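Local coordinates for protein disulphide isomerase (Xylella fastidiosa, PDB 3FK8) that probably acts as a thioredoxin-fold thiol-disulphide oxidoreductase or isomerase, at residues A[4-9]-A[37-42]. Numbering follows the deposited sequence.
Sequences LNLPYD and GANWCT. With FMT (formic acid), chain B.
The carboxamide of Asn39 lies against the backbone of Tyr8 and bonds to both its polar atoms, a compact case of a side-chain amide pairing with one residue's N-H and C=O. Tyr8 N donates to Asn39 OD1 at 2.9 Å, meeting a lone pair in the carbonyl plane with an N-H...O angle of 161°. In return Asn39 ND2 reaches Tyr8 O over 3.0 Å, a nearly straight bond whose acceptor lies almost in the amide plane. The two bonds fix the rotation of the carboxamide; Asn39 ND2 also donates to Glu10 OE2. Leu6 CB packs beside the amide, 3.5 Å from Asn39 ND2, while the ring of Pro7 brings its CD close to OD1.

The ring of Tyr8 covers the end of strand 32-37. Chi1 of -67° sets CG beside the backbone N, and chi2 of -91° turns the ring plane. One face lies over the Gly37-Ala38 peptide: Gly37 C sits 3.5 Å above the ring centre, and Ala38 N is offset toward the rim. Tyr8 OH sits 3.4 Å from Gly37 CA, a close approach to a residue without a side chain. Asn39 OD1 meets the ring edge in its plane.

Asn39 also belongs to the type I turn from Ala38 to Cys41, which ends on the N-cap of helix 42-51, the first cysteine of a probable CxxC motif. Its paired amide bonds therefore tie the N-terminal segment to the presumed redox site, while satisfying buried polar groups.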
ATOM      1  N   LEU A   4      12.503  16.446   1.657  1.00 34.73           N
ATOM      2  CA  LEU A   4      12.181  16.183   3.053  1.00 33.11           C
ATOM      3  C   LEU A   4      10.885  15.372   3.143  1.00 33.09           C
ATOM      4  O   LEU A   4       9.955  15.582   2.367  1.00 33.52           O
ATOM      5  CB  LEU A   4      12.069  17.521   3.829  1.00 33.26           C
ATOM      6  CG  LEU A   4      11.948  17.542   5.356  1.00 30.75           C
ATOM      7  CD1 LEU A   4      13.254  17.184   6.075  1.00 31.26           C
ATOM      8  CD2 LEU A   4      11.436  18.912   5.826  1.00 32.18           C
ATOM      9  N   ASN A   5      10.837  14.433   4.077  1.00 32.48           N
ATOM     10  CA  ASN A   5       9.631  13.621   4.353  1.00 32.12           C
ATOM     11  C   ASN A   5       9.062  12.767   3.195  1.00 31.40           C
ATOM     12  O   ASN A   5       7.860  12.771   2.918  1.00 33.32           O
ATOM     13  CB  ASN A   5       8.552  14.488   5.001  1.00 32.56           C
ATOM     14  CG  ASN A   5       9.066  15.174   6.237  1.00 33.04           C
ATOM     15  OD1 ASN A   5      10.051  14.725   6.817  1.00 32.81           O
ATOM     16  ND2 ASN A   5       8.432  16.267   6.640  1.00 33.49           N
ATOM     17  N   LEU A   6       9.950  12.028   2.547  1.00 29.53           N
ATOM     18  CA  LEU A   6       9.601  11.071   1.481  1.00 28.10           C
ATOM     19  C   LEU A   6       8.617   9.982   1.910  1.00 25.84           C
ATOM     20  O   LEU A   6       8.725   9.442   3.008  1.00 25.90           O
ATOM     21  CB  LEU A   6      10.891  10.428   0.987  1.00 28.32           C
ATOM     22  CG  LEU A   6      11.906  11.431   0.438  1.00 30.09           C
ATOM     23  CD1 LEU A   6      13.247  10.788   0.153  1.00 33.06           C
ATOM     24  CD2 LEU A   6      11.358  12.097  -0.818  1.00 31.66           C
ATOM     25  N   PRO A   7       7.671   9.613   1.017  1.00 22.91           N
ATOM     26  CA  PRO A   7       6.714   8.585   1.507  1.00 21.94           C
ATOM     27  C   PRO A   7       7.299   7.182   1.703  1.00 20.04           C
ATOM     28  O   PRO A   7       6.850   6.442   2.570  1.00 22.10           O
ATOM     29  CB  PRO A   7       5.623   8.559   0.434  1.00 22.08           C
ATOM     30  CG  PRO A   7       6.204   9.339  -0.761  1.00 23.14           C
ATOM     31  CD  PRO A   7       7.278  10.232  -0.266  1.00 23.20           C
ATOM     32  N   TYR A   8       8.312   6.834   0.924  1.00 15.62           N
ATOM     33  CA  TYR A   8       8.930   5.524   1.016  1.00 15.60           C
ATOM     34  C   TYR A   8      10.286   5.602   1.699  1.00 16.29           C
ATOM     35  O   TYR A   8      11.081   6.514   1.439  1.00 17.19           O
ATOM     36  CB  TYR A   8       9.040   4.908  -0.381  1.00 14.26           C
ATOM     37  CG  TYR A   8       7.665   4.588  -0.948  1.00 12.69           C
ATOM     38  CD1 TYR A   8       7.087   3.355  -0.738  1.00 12.20           C
ATOM     39  CD2 TYR A   8       6.940   5.555  -1.619  1.00 13.47           C
ATOM     40  CE1 TYR A   8       5.830   3.081  -1.215  1.00 11.84           C
ATOM     41  CE2 TYR A   8       5.658   5.295  -2.079  1.00 14.79           C
ATOM     42  CZ  TYR A   8       5.120   4.056  -1.882  1.00 12.17           C
ATOM     43  OH  TYR A   8       3.858   3.777  -2.332  1.00 15.71           O
ATOM     44  N   ASP A   9      10.555   4.601   2.523  1.00 16.59           N
ATOM     45  CA  ASP A   9      11.814   4.539   3.232  1.00 17.31           C
ATOM     46  C   ASP A   9      12.712   3.587   2.488  1.00 16.52           C
ATOM     47  O   ASP A   9      12.545   2.358   2.549  1.00 18.03           O
ATOM     48  CB  ASP A   9      11.603   4.058   4.668  1.00 19.12           C
ATOM     49  CG  ASP A   9      12.897   4.007   5.493  1.00 21.85           C
ATOM     50  OD1 ASP A   9      13.991   4.331   4.956  1.00 22.86           O
ATOM     51  OD2 ASP A   9      12.777   3.628   6.684  1.00 24.06           O
ATOM     52  N   GLY A  37       5.472   1.087  -4.010  1.00  8.94           N
ATOM     53  CA  GLY A  37       5.655   2.306  -4.774  1.00  9.29           C
ATOM     54  C   GLY A  37       7.079   2.787  -4.628  1.00  8.96           C
ATOM     55  O   GLY A  37       7.970   2.046  -4.166  1.00  9.97           O
ATOM     56  N   ALA A  38       7.324   4.044  -4.991  1.00  9.77           N
ATOM     57  CA  ALA A  38       8.662   4.592  -4.904  1.00  9.84           C
ATOM     58  C   ALA A  38       8.539   6.100  -4.868  1.00 10.52           C
ATOM     59  O   ALA A  38       7.572   6.688  -5.375  1.00 11.78           O
ATOM     60  CB  ALA A  38       9.523   4.169  -6.079  1.00 12.14           C
ATOM     61  N   ASN A  39       9.582   6.771  -4.376  1.00 11.24           N
ATOM     62  CA  ASN A  39       9.546   8.220  -4.225  1.00 12.79           C
ATOM     63  C   ASN A  39       9.595   8.992  -5.527  1.00 13.58           C
ATOM     64  O   ASN A  39       9.108  10.120  -5.564  1.00 16.17           O
ATOM     65  CB  ASN A  39      10.686   8.663  -3.294  1.00 14.04           C
ATOM     66  CG  ASN A  39      10.473   8.205  -1.872  1.00 14.43           C
ATOM     67  OD1 ASN A  39       9.359   8.206  -1.364  1.00 14.54           O
ATOM     68  ND2 ASN A  39      11.536   7.763  -1.230  1.00 17.27           N
ATOM     69  N   TRP A  40      10.153   8.400  -6.575  1.00 13.29           N
ATOM     70  CA  TRP A  40      10.220   9.075  -7.877  1.00 14.23           C
ATOM     71  C   TRP A  40       8.879   9.136  -8.559  1.00 13.91           C
ATOM     72  O   TRP A  40       8.733   9.896  -9.512  1.00 15.68           O
ATOM     73  CB  TRP A  40      11.253   8.402  -8.806  1.00 15.52           C
ATOM     74  CG  TRP A  40      10.931   7.002  -9.121  1.00 14.63           C
ATOM     75  CD1 TRP A  40      11.453   5.869  -8.491  1.00 18.42           C
ATOM     76  CD2 TRP A  40      10.016   6.510 -10.129  1.00 16.06           C
ATOM     77  NE1 TRP A  40      10.899   4.741  -9.056  1.00 17.36           N
ATOM     78  CE2 TRP A  40      10.004   5.087 -10.039  1.00 16.34           C
ATOM     79  CE3 TRP A  40       9.196   7.123 -11.087  1.00 18.43           C
ATOM     80  CZ2 TRP A  40       9.226   4.287 -10.893  1.00 19.42           C
ATOM     81  CZ3 TRP A  40       8.439   6.337 -11.926  1.00 20.07           C
ATOM     82  CH2 TRP A  40       8.448   4.928 -11.826  1.00 20.10           C
ATOM     83  N   CYS A  41       7.919   8.306  -8.139  1.00 11.65           N
ATOM     84  CA  CYS A  41       6.681   8.178  -8.873  1.00 12.35           C
ATOM     85  C   CYS A  41       5.617   9.158  -8.397  1.00 11.24           C
ATOM     86  O   CYS A  41       5.212   9.157  -7.227  1.00 12.44           O
ATOM     87  CB  CYS A  41       6.195   6.777  -8.704  1.00 13.21           C
ATOM     88  SG  CYS A  41       4.519   6.558  -9.474  1.00 17.83           S
ATOM     89  N   THR A  42       5.228  10.046  -9.304  1.00 12.39           N
ATOM     90  CA  THR A  42       4.318  11.111  -8.927  0.50 12.26           C
ATOM     91  C   THR A  42       2.955  10.540  -8.519  1.00 10.92           C
ATOM     92  O   THR A  42       2.297  11.111  -7.660  1.00 12.08           O
ATOM     93  CB  THR A  42       4.244  12.223 -10.019  0.50 12.84           C
ATOM     94  OG1 THR A  42       3.713  11.695 -11.254  0.50 14.99           O
ATOM     95  CG2 THR A  42       5.631  12.747 -10.246  0.50 15.01           C
TER
HETATM   96  C   FMT B   1       6.190   9.138 -12.588  1.00 31.31           C
HETATM   97  O1  FMT B   1       6.712  10.140 -12.065  1.00 29.21           O
HETATM   98  O2  FMT B   1       5.129   8.593 -12.238  1.00 32.46           O